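Local coordinates for protein aromatic-amino-acid:2-oxoglutarate transaminase (Candida albicans, PDB 6HND) that probably transfers amino groups between aromatic amino acids and 2-oxo acids, using pyridoxal 5'-phosphate as its cofactor, at residues F51-I56 with I122-G127; P241-T246 with D274-E279; D281-L286 with G436-F441. One frame throughout, in Å; residues are numbered along the deposited sequence.

In the fold
All three contacts are buried, but at different depths of the fold. Contact 1 lies farthest out, about 30 Å from the centre of the chain to its own centre, where apolar side chains join an interface strand to a short helix beside the second subunit. Contact 2 is backbone pairing inside the large mixed sheet, with no other chain touching it. Contact 3, about 9 Å from that centre, is loop chemistry at the cofactor: one backbone bond, packed rings and a tyrosine hydroxyl bonded to the pyridoxal phosphate. Contacts 2 and 3 adjoin in sequence, since the strand of 274-279 runs on into the loop 281-286; contacts 1 and 3 both reach the second subunit.

Contact 1 of 3, residues F51-I56 with I122-G127; sequences FPIDSI and IDLARG
Asp-123 OD1, just ahead of the Leu-124 that packs against Ser-55 and Ile-56, is gripped by two nitrogens of Arg-126. The backbone Arg-126 N donates to Asp-123 OD1 at 3.0 Å, the capping bond of an N-cap aspartate. From the opposite face of the carboxylate, Arg-126 NE reaches Asp-123 OD1 at 3.2 Å. Arg-126 NH2 then takes Asp-123 OD2 at 2.7 Å, so the guanidinium meets the carboxylate side-on in a two-nitrogen salt bridge that fixes the rotation of both groups. Arg-126 NH2 meets OD2 from above the carboxylate plane, while OD2 also accepts from Thr-116 N. Asp-123 O closes the first helical turn by receiving Gly-127 N.

Across the contact there is no hydrogen bond; Leu-124 carries most of it. Its CG lies anti to the carbonyl carbon (chi1 -61°), and its two methyls divide the strand between them. Leu-124 CD1 rests on the backbone, 3.6 Å from Ser-55 CA and close to Asp-54 O, and touches Ile-53 CG2 at 3.8 Å, the two side chains crossing at about a right angle. Leu-124 CD2 meets the tip of Ile-56, 4.0 Å from its CD1. At the start of the segment, ahead of the strand, the Phe-51 ring turns its edge to the helix, with CE2 4.0 Å from Ala-125 O, which lies near the ring plane.

Strand 53-60 pairs antiparallel with strand 109-113, whose Ile-112 also touches Leu-124, and Ile-53, Ser-55 and Ile-56 extend the ladder onto a strand of the second subunit. Helix 375-388 lies against the contact, with Leu-376 on Ile-56 and Thr-379 on Leu-124.

Contact 2 of 3, residues P241-T246 with D274-E279; sequences PKALYT and DFAIIE
Phe-275 holds CG between its backbone N and carbonyl carbon (chi1 59°), which lays the ring beside Leu-244, CE1 3.9 Å from Leu-244 CB. In Tyr-245, CG anti to the backbone N (chi1 168°) sets ring carbon CD1 4.0 Å from Ile-278 CG2 on the other face of the sheet, where Ala-243 CB and Ala-276 CB also meet. Tyr-245 reaches toward the cofactor pocket, its OH bonded to Asp-280 OD2.

Between these layers the strands run parallel, their axes 18° apart. Lys-242 O receives Ala-276 N at 2.9 Å, Ala-276 O receives Leu-244 N at 2.7 Å, Leu-244 O receives Ile-278 N at 2.8 Å, and Ile-278 O receives Thr-246 N at 3.0 Å. Leu-244, Ala-276 and Ile-278 thus each spend both backbone polar groups on this pairing. Where the ladder ends, a water donates to both Pro-241 O and Asp-274 O. Thr-246 and Ile-277 lie side by side, methyl to methyl.

The pair forms the two strands of a beta-alpha-beta unit. Its helix 260-272 covers the Leu-244, Phe-275 and Ile-277 face, while helix 166-177 packs on Tyr-245, Ala-276 and Ile-278, and strand 183-187 continues the sheet.

Contact 3 of 3, residues D281-L286 with G436-F441; sequences DPYGYL and GMFVTF. With PLP (pyridoxal-5'-phosphate), chain E.
The loop that follows strand 276-280 supplies Pro-282 and Tyr-283 to the pyridoxal phosphate site, and the entry to strand 438-443 packs behind them, with Tyr-283 touching Gly-436, Met-437 and Phe-438. Tyr-283 OH is hydrogen-bonded to O3 of the cofactor at 3.1 Å. Beside it, Pro-282 CG sits 3.7 Å from C2 of the pyridine ring and also lies over one face of the Tyr-283 ring, offset toward its rim.

Tyr-283 begins a type I turn closed by Leu-286 N on Tyr-283 O. The turn presents Leu-286 O to Gly-436 N, a bond of 2.9 Å. Gly-436, at a positive phi of 91°, passes close to the ring, with CA 3.9 Å from Tyr-283 CG. Met-437 has CG between the backbone N and the carbonyl carbon (chi1 57°), and this methylene packs 4.0 Å from Tyr-283 CD2 while standing over the centre of the Phe-438 ring. Met-437 SD lies 5.4 Å from the Tyr-283 ring centroid, an oblique Met-aromatic contact. Phe-438 turns its edge to the phenol oxygen, CE2 3.6 Å from Tyr-283 OH, with the two ring planes at 89°.

Asn-252 packs on both Tyr-283 and Phe-438, and Tyr-130 of the second subunit bonds the same cofactor. A tyrosine on the cofactor O3, in a loop leaving the large-domain sheet, is familiar from aspartate aminotransferase and its relatives; here that tyrosine packs against the start of strand 438-443, part of the antiparallel sheet with strands 428-430, 488-492 and 470-471, consistent with the small domain of fold type I enzymes.

Contact 1 of 3, residues F51-I56 with I122-G127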
loop_
_atom_site.group_PDB
_atom_site.type_symbol
_atom_site.label_atom_id
_atom_site.label_comp_id
_atom_site.label_asym_id
_atom_site.label_seq_id
_atom_site.Cartn_x
_atom_site.Cartn_y
_atom_site.Cartn_z
ATOM N N PHE B 51 -2.859 -12.980 17.938
ATOM C CA PHE B 51 -2.502 -13.273 16.523
ATOM C C PHE B 51 -2.618 -14.775 16.267
ATOM O O PHE B 51 -2.053 -15.573 17.019
ATOM C CB PHE B 51 -1.087 -12.806 16.194
ATOM C CG PHE B 51 -0.785 -11.357 16.441
ATOM C CD1 PHE B 51 -1.795 -10.411 16.555
ATOM C CD2 PHE B 51 0.530 -10.938 16.526
ATOM C CE1 PHE B 51 -1.486 -9.079 16.757
ATOM C CE2 PHE B 51 0.836 -9.600 16.714
ATOM C CZ PHE B 51 -0.168 -8.671 16.823
ATOM N N PRO B 52 -3.317 -15.206 15.193
ATOM C CA PRO B 52 -3.462 -16.627 14.887
ATOM C C PRO B 52 -2.135 -17.339 14.583
ATOM O O PRO B 52 -2.064 -18.530 14.781
ATOM C CB PRO B 52 -4.362 -16.660 13.628
ATOM C CG PRO B 52 -4.991 -15.294 13.548
ATOM C CD PRO B 52 -4.000 -14.359 14.213
ATOM N N ILE B 53 -1.128 -16.606 14.106
ATOM C CA ILE B 53 0.144 -17.173 13.564
ATOM C C ILE B 53 1.191 -17.116 14.666
ATOM O O ILE B 53 1.520 -15.997 15.056
ATOM C CB ILE B 53 0.644 -16.393 12.327
ATOM C CG1 ILE B 53 -0.332 -16.474 11.143
ATOM C CG2 ILE B 53 2.033 -16.866 11.959
ATOM C CD1 ILE B 53 -0.042 -15.525 9.996
ATOM N N ASP B 54 1.692 -18.276 15.108
ATOM C CA ASP B 54 2.726 -18.415 16.172
ATOM C C ASP B 54 4.143 -18.494 15.568
ATOM O O ASP B 54 5.104 -17.961 16.206
ATOM C CB ASP B 54 2.427 -19.647 17.030
ATOM C CG ASP B 54 3.308 -19.776 18.253
ATOM O OD1 ASP B 54 3.102 -19.011 19.206
ATOM O OD2 ASP B 54 4.230 -20.604 18.208
ATOM N N SER B 55 4.298 -19.142 14.409
ATOM C CA SER B 55 5.607 -19.246 13.703
ATOM C C SER B 55 5.396 -19.530 12.205
ATOM O O SER B 55 4.324 -20.012 11.819
ATOM C CB SER B 55 6.524 -20.284 14.351
ATOM O OG SER B 55 6.214 -21.624 13.942
ATOM N N ILE B 56 6.416 -19.248 11.402
ATOM C CA ILE B 56 6.402 -19.433 9.919
ATOM C C ILE B 56 7.731 -20.088 9.526
ATOM O O ILE B 56 8.773 -19.668 10.048
ATOM C CB ILE B 56 6.148 -18.102 9.176
ATOM C CG1 ILE B 56 4.840 -17.451 9.635
ATOM C CG2 ILE B 56 6.171 -18.291 7.669
ATOM C CD1 ILE B 56 4.560 -16.140 8.948
ATOM N N ILE B 122 13.347 -9.669 12.175
ATOM C CA ILE B 122 12.003 -9.233 12.646
ATOM C C ILE B 122 11.264 -10.477 13.124
ATOM O O ILE B 122 11.213 -11.426 12.359
ATOM C CB ILE B 122 11.259 -8.475 11.537
ATOM C CG1 ILE B 122 12.177 -7.447 10.876
ATOM C CG2 ILE B 122 10.008 -7.824 12.086
ATOM C CD1 ILE B 122 11.599 -6.828 9.626
ATOM N N ASP B 123 10.754 -10.456 14.356
ATOM C CA ASP B 123 9.910 -11.528 14.930
ATOM C C ASP B 123 8.441 -11.238 14.582
ATOM O O ASP B 123 8.124 -10.107 14.086
ATOM C CB ASP B 123 10.180 -11.693 16.429
ATOM C CG ASP B 123 9.979 -10.447 17.276
ATOM O OD1 ASP B 123 9.209 -9.589 16.840
ATOM O OD2 ASP B 123 10.589 -10.361 18.382
ATOM N N LEU B 124 7.561 -12.209 14.814
ATOM C CA LEU B 124 6.131 -12.034 14.462
ATOM C C LEU B 124 5.442 -11.130 15.496
ATOM O O LEU B 124 4.488 -10.425 15.107
ATOM C CB LEU B 124 5.450 -13.392 14.351
ATOM C CG LEU B 124 6.018 -14.325 13.282
ATOM C CD1 LEU B 124 5.324 -15.680 13.355
ATOM C CD2 LEU B 124 5.863 -13.734 11.890
ATOM N N ALA B 125 5.909 -11.093 16.749
ATOM C CA ALA B 125 5.349 -10.188 17.787
ATOM C C ALA B 125 5.399 -8.734 17.278
ATOM O O ALA B 125 4.391 -7.993 17.394
ATOM C CB ALA B 125 6.085 -10.359 19.097
ATOM N N ARG B 126 6.506 -8.337 16.675
ATOM C CA ARG B 126 6.601 -6.983 16.071
ATOM C C ARG B 126 6.126 -6.988 14.606
ATOM O O ARG B 126 5.501 -5.989 14.194
ATOM C CB ARG B 126 8.013 -6.446 16.290
ATOM C CG ARG B 126 8.186 -5.964 17.720
ATOM C CD ARG B 126 9.609 -5.726 18.118
ATOM N NE ARG B 126 10.317 -6.986 18.282
ATOM C CZ ARG B 126 11.565 -7.064 18.701
ATOM N NH1 ARG B 126 12.206 -5.952 19.008
ATOM N NH2 ARG B 126 12.173 -8.232 18.799
ATOM N N GLY B 127 6.402 -8.058 13.853
ATOM C CA GLY B 127 6.110 -8.135 12.406
ATOM C C GLY B 127 4.621 -8.045 12.125
ATOM O O GLY B 127 4.230 -7.403 11.119
#

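Contact 2 of 3, residues P241-T246 with D274-E279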
loop_
_atom_site.group_PDB
_atom_site.type_symbol
_atom_site.label_atom_id
_atom_site.label_comp_id
_atom_site.label_asym_id
_atom_site.label_seq_id
_atom_site.Cartn_x
_atom_site.Cartn_y
_atom_site.Cartn_z
ATOM N N PRO B 241 11.424 22.821 -16.827
ATOM C CA PRO B 241 11.176 21.561 -16.162
ATOM C C PRO B 241 11.632 21.628 -14.703
ATOM O O PRO B 241 12.597 22.316 -14.380
ATOM C CB PRO B 241 11.924 20.534 -17.018
ATOM C CG PRO B 241 12.879 21.341 -17.825
ATOM C CD PRO B 241 12.194 22.662 -18.061
ATOM N N LYS B 242 10.883 20.912 -13.872
ATOM C CA LYS B 242 11.131 20.724 -12.431
ATOM C C LYS B 242 11.941 19.441 -12.202
ATOM O O LYS B 242 12.687 19.381 -11.198
ATOM C CB LYS B 242 9.779 20.630 -11.720
ATOM C CG LYS B 242 9.892 20.584 -10.216
ATOM C CD LYS B 242 10.387 21.894 -9.615
ATOM C CE LYS B 242 10.781 21.707 -8.166
ATOM N NZ LYS B 242 9.609 21.354 -7.337
ATOM N N ALA B 243 11.756 18.407 -13.033
ATOM C CA ALA B 243 12.414 17.099 -12.800
ATOM C C ALA B 243 12.625 16.323 -14.102
ATOM O O ALA B 243 12.095 16.716 -15.141
ATOM C CB ALA B 243 11.601 16.295 -11.805
ATOM N N LEU B 244 13.466 15.292 -14.035
ATOM C CA LEU B 244 13.666 14.289 -15.112
ATOM C C LEU B 244 13.445 12.906 -14.503
ATOM O O LEU B 244 14.018 12.633 -13.430
ATOM C CB LEU B 244 15.071 14.428 -15.710
ATOM C CG LEU B 244 15.531 13.253 -16.570
ATOM C CD1 LEU B 244 14.877 13.314 -17.952
ATOM C CD2 LEU B 244 17.050 13.234 -16.674
ATOM N N TYR B 245 12.592 12.109 -15.139
ATOM C CA TYR B 245 12.356 10.680 -14.818
ATOM C C TYR B 245 13.138 9.884 -15.853
ATOM O O TYR B 245 12.778 9.984 -17.006
ATOM C CB TYR B 245 10.861 10.344 -14.866
ATOM C CG TYR B 245 10.542 8.869 -14.841
ATOM C CD1 TYR B 245 11.112 8.048 -13.892
ATOM C CD2 TYR B 245 9.679 8.296 -15.766
ATOM C CE1 TYR B 245 10.825 6.694 -13.836
ATOM C CE2 TYR B 245 9.381 6.943 -15.733
ATOM C CZ TYR B 245 9.962 6.142 -14.761
ATOM O OH TYR B 245 9.701 4.816 -14.675
ATOM N N THR B 246 14.172 9.160 -15.439
ATOM C CA THR B 246 15.018 8.335 -16.331
ATOM C C THR B 246 15.175 6.930 -15.739
ATOM O O THR B 246 15.532 6.788 -14.577
ATOM C CB THR B 246 16.367 9.024 -16.593
ATOM O OG1 THR B 246 17.217 8.150 -17.338
ATOM C CG2 THR B 246 17.052 9.457 -15.317
ATOM N N ASP B 274 18.683 23.379 -12.726
ATOM C CA ASP B 274 18.086 23.183 -11.382
ATOM C C ASP B 274 16.810 22.349 -11.522
ATOM O O ASP B 274 15.734 22.879 -11.233
ATOM C CB ASP B 274 17.794 24.513 -10.679
ATOM C CG ASP B 274 17.468 24.329 -9.213
ATOM O OD1 ASP B 274 17.930 23.337 -8.616
ATOM O OD2 ASP B 274 16.732 25.164 -8.691
ATOM N N PHE B 275 16.932 21.095 -11.959
ATOM C CA PHE B 275 15.825 20.112 -11.890
ATOM C C PHE B 275 16.272 18.899 -11.062
ATOM O O PHE B 275 17.492 18.687 -10.849
ATOM C CB PHE B 275 15.307 19.784 -13.285
ATOM C CG PHE B 275 16.312 19.220 -14.257
ATOM C CD1 PHE B 275 16.721 17.902 -14.178
ATOM C CD2 PHE B 275 16.788 19.986 -15.303
ATOM C CE1 PHE B 275 17.592 17.365 -15.112
ATOM C CE2 PHE B 275 17.676 19.453 -16.221
ATOM C CZ PHE B 275 18.078 18.143 -16.121
ATOM N N ALA B 276 15.282 18.182 -10.524
ATOM C CA ALA B 276 15.455 16.920 -9.773
ATOM C C ALA B 276 15.604 15.761 -10.759
ATOM O O ALA B 276 15.056 15.825 -11.880
ATOM C CB ALA B 276 14.274 16.687 -8.854
ATOM N N ILE B 277 16.272 14.707 -10.307
ATOM C CA ILE B 277 16.369 13.422 -11.037
ATOM C C ILE B 277 15.609 12.354 -10.238
ATOM O O ILE B 277 15.969 12.079 -9.079
ATOM C CB ILE B 277 17.835 13.042 -11.279
ATOM C CG1 ILE B 277 18.566 14.138 -12.060
ATOM C CG2 ILE B 277 17.916 11.674 -11.972
ATOM C CD1 ILE B 277 20.072 13.935 -12.126
ATOM N N ILE B 278 14.583 11.775 -10.853
ATOM C CA ILE B 278 13.967 10.500 -10.382
ATOM C C ILE B 278 14.646 9.381 -11.190
ATOM O O ILE B 278 14.478 9.328 -12.424
ATOM C CB ILE B 278 12.433 10.539 -10.521
ATOM C CG1 ILE B 278 11.823 11.693 -9.727
ATOM C CG2 ILE B 278 11.816 9.212 -10.107
ATOM C CD1 ILE B 278 10.420 12.071 -10.153
ATOM N N GLU B 279 15.424 8.556 -10.501
ATOM C CA GLU B 279 16.147 7.397 -11.063
ATOM C C GLU B 279 15.346 6.149 -10.706
ATOM O O GLU B 279 15.147 5.873 -9.488
ATOM C CB GLU B 279 17.578 7.311 -10.509
ATOM C CG GLU B 279 18.369 6.120 -11.048
ATOM C CD GLU B 279 19.792 5.997 -10.473
ATOM O OE1 GLU B 279 19.931 5.779 -9.242
ATOM O OE2 GLU B 279 20.763 6.078 -11.256
HETATM O O HOH W 1 13.488 23.941 -12.201
#

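Contact 3 of 3, residues D281-L286 with G436-F441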
loop_
_atom_site.group_PDB
_atom_site.type_symbol
_atom_site.label_atom_id
_atom_site.label_comp_id
_atom_site.label_asym_id
_atom_site.label_seq_id
_atom_site.Cartn_x
_atom_site.Cartn_y
_atom_site.Cartn_z
ATOM N N ASP B 281 15.414 2.081 -11.104
ATOM C CA ASP B 281 16.371 0.990 -11.393
ATOM C C ASP B 281 15.843 -0.335 -10.843
ATOM O O ASP B 281 16.400 -0.897 -9.914
ATOM C CB ASP B 281 17.763 1.308 -10.824
ATOM C CG ASP B 281 18.826 0.414 -11.440
ATOM O OD1 ASP B 281 18.757 0.235 -12.686
ATOM O OD2 ASP B 281 19.679 -0.131 -10.675
ATOM N N PRO B 282 14.781 -0.915 -11.443
ATOM C CA PRO B 282 14.295 -2.229 -11.033
ATOM C C PRO B 282 15.161 -3.454 -11.393
ATOM O O PRO B 282 15.029 -4.445 -10.709
ATOM C CB PRO B 282 12.924 -2.298 -11.708
ATOM C CG PRO B 282 13.076 -1.413 -12.926
ATOM C CD PRO B 282 13.980 -0.288 -12.497
ATOM N N TYR B 283 16.060 -3.382 -12.370
ATOM C CA TYR B 283 16.876 -4.565 -12.791
ATOM C C TYR B 283 18.273 -4.166 -13.294
ATOM O O TYR B 283 18.870 -4.970 -14.034
ATOM C CB TYR B 283 16.139 -5.368 -13.874
ATOM C CG TYR B 283 15.287 -4.489 -14.746
ATOM C CD1 TYR B 283 15.838 -3.354 -15.299
ATOM C CD2 TYR B 283 13.936 -4.736 -14.935
ATOM C CE1 TYR B 283 15.069 -2.483 -16.037
ATOM C CE2 TYR B 283 13.143 -3.855 -15.651
ATOM C CZ TYR B 283 13.720 -2.717 -16.192
ATOM O OH TYR B 283 13.017 -1.818 -16.939
ATOM N N GLY B 284 18.800 -3.017 -12.852
ATOM C CA GLY B 284 20.152 -2.544 -13.193
ATOM C C GLY B 284 21.210 -3.443 -12.588
ATOM O O GLY B 284 22.385 -3.310 -12.965
ATOM N N TYR B 285 20.829 -4.310 -11.656
ATOM C CA TYR B 285 21.766 -5.282 -11.042
ATOM C C TYR B 285 21.949 -6.457 -12.002
ATOM O O TYR B 285 22.995 -7.124 -11.922
ATOM C CB TYR B 285 21.323 -5.732 -9.650
ATOM C CG TYR B 285 21.256 -4.605 -8.661
ATOM C CD1 TYR B 285 22.418 -4.033 -8.191
ATOM C CD2 TYR B 285 20.050 -4.110 -8.191
ATOM C CE1 TYR B 285 22.398 -2.993 -7.287
ATOM C CE2 TYR B 285 20.020 -3.064 -7.278
ATOM C CZ TYR B 285 21.200 -2.496 -6.833
ATOM O OH TYR B 285 21.234 -1.455 -5.960
ATOM N N LEU B 286 20.987 -6.677 -12.903
ATOM C CA LEU B 286 21.049 -7.776 -13.912
ATOM C C LEU B 286 21.846 -7.283 -15.121
ATOM O O LEU B 286 21.241 -6.970 -16.139
ATOM C CB LEU B 286 19.622 -8.194 -14.263
ATOM C CG LEU B 286 18.768 -8.598 -13.060
ATOM C CD1 LEU B 286 17.327 -8.842 -13.482
ATOM C CD2 LEU B 286 19.344 -9.821 -12.339
ATOM N N GLY B 436 19.010 -6.078 -17.697
ATOM C CA GLY B 436 17.567 -6.261 -17.436
ATOM C C GLY B 436 16.938 -7.382 -18.249
ATOM O O GLY B 436 17.597 -8.435 -18.426
ATOM N N MET B 437 15.692 -7.172 -18.690
ATOM C CA MET B 437 14.808 -8.243 -19.211
ATOM C C MET B 437 14.169 -7.855 -20.556
ATOM O O MET B 437 13.333 -8.665 -21.057
ATOM C CB MET B 437 13.722 -8.595 -18.183
ATOM C CG MET B 437 12.841 -7.420 -17.741
ATOM S SD MET B 437 11.426 -7.887 -16.682
ATOM C CE MET B 437 12.258 -8.779 -15.372
ATOM N N PHE B 438 14.523 -6.704 -21.148
ATOM C CA PHE B 438 13.838 -6.175 -22.363
ATOM C C PHE B 438 14.805 -6.072 -23.558
ATOM O O PHE B 438 15.986 -5.731 -23.394
ATOM C CB PHE B 438 13.151 -4.834 -22.077
ATOM C CG PHE B 438 12.069 -4.900 -21.022
ATOM C CD1 PHE B 438 11.042 -5.825 -21.111
ATOM C CD2 PHE B 438 12.066 -4.014 -19.956
ATOM C CE1 PHE B 438 10.068 -5.892 -20.135
ATOM C CE2 PHE B 438 11.100 -4.090 -18.973
ATOM C CZ PHE B 438 10.111 -5.039 -19.056
ATOM N N VAL B 439 14.280 -6.387 -24.748
ATOM C CA VAL B 439 14.952 -6.229 -26.070
ATOM C C VAL B 439 14.119 -5.304 -26.953
ATOM O O VAL B 439 12.917 -5.604 -27.152
ATOM C CB VAL B 439 15.141 -7.574 -26.769
ATOM C CG1 VAL B 439 15.796 -7.379 -28.121
ATOM C CG2 VAL B 439 15.960 -8.536 -25.933
ATOM N N THR B 440 14.726 -4.248 -27.491
ATOM C CA THR B 440 14.158 -3.489 -28.632
ATOM C C THR B 440 14.336 -4.307 -29.923
ATOM O O THR B 440 15.502 -4.623 -30.337
ATOM C CB THR B 440 14.748 -2.084 -28.800
ATOM O OG1 THR B 440 14.443 -1.332 -27.632
ATOM C CG2 THR B 440 14.170 -1.355 -29.993
ATOM N N PHE B 441 13.204 -4.612 -30.551
ATOM C CA PHE B 441 13.110 -5.377 -31.818
ATOM C C PHE B 441 12.592 -4.409 -32.872
ATOM O O PHE B 441 11.384 -4.093 -32.857
ATOM C CB PHE B 441 12.194 -6.585 -31.627
ATOM C CG PHE B 441 12.096 -7.515 -32.802
ATOM C CD1 PHE B 441 13.127 -8.383 -33.102
ATOM C CD2 PHE B 441 10.936 -7.585 -33.558
ATOM C CE1 PHE B 441 13.018 -9.278 -34.159
ATOM C CE2 PHE B 441 10.836 -8.458 -34.629
ATOM C CZ PHE B 441 11.864 -9.325 -34.905
HETATM N N1 PLP E . 9.586 0.802 -13.507
HETATM C C2 PLP E . 10.068 0.027 -14.470
HETATM C C2A PLP E . 11.017 0.653 -15.434
HETATM C C3 PLP E . 9.713 -1.349 -14.544
HETATM O O3 PLP E . 10.233 -2.121 -15.546
HETATM C C4 PLP E . 8.817 -1.892 -13.586
HETATM C C4A PLP E . 8.525 -3.345 -13.604
HETATM C C5 PLP E . 8.340 -1.036 -12.570
HETATM C C6 PLP E . 8.738 0.280 -12.595
HETATM C C5A PLP E . 7.313 -1.456 -11.552
HETATM O O4P PLP E . 7.807 -2.300 -10.479
HETATM P P PLP E . 6.818 -2.717 -9.265
HETATM O O1P PLP E . 5.912 -1.522 -8.996
HETATM O O2P PLP E . 7.826 -3.064 -8.171
HETATM O O3P PLP E . 6.040 -3.903 -9.736
#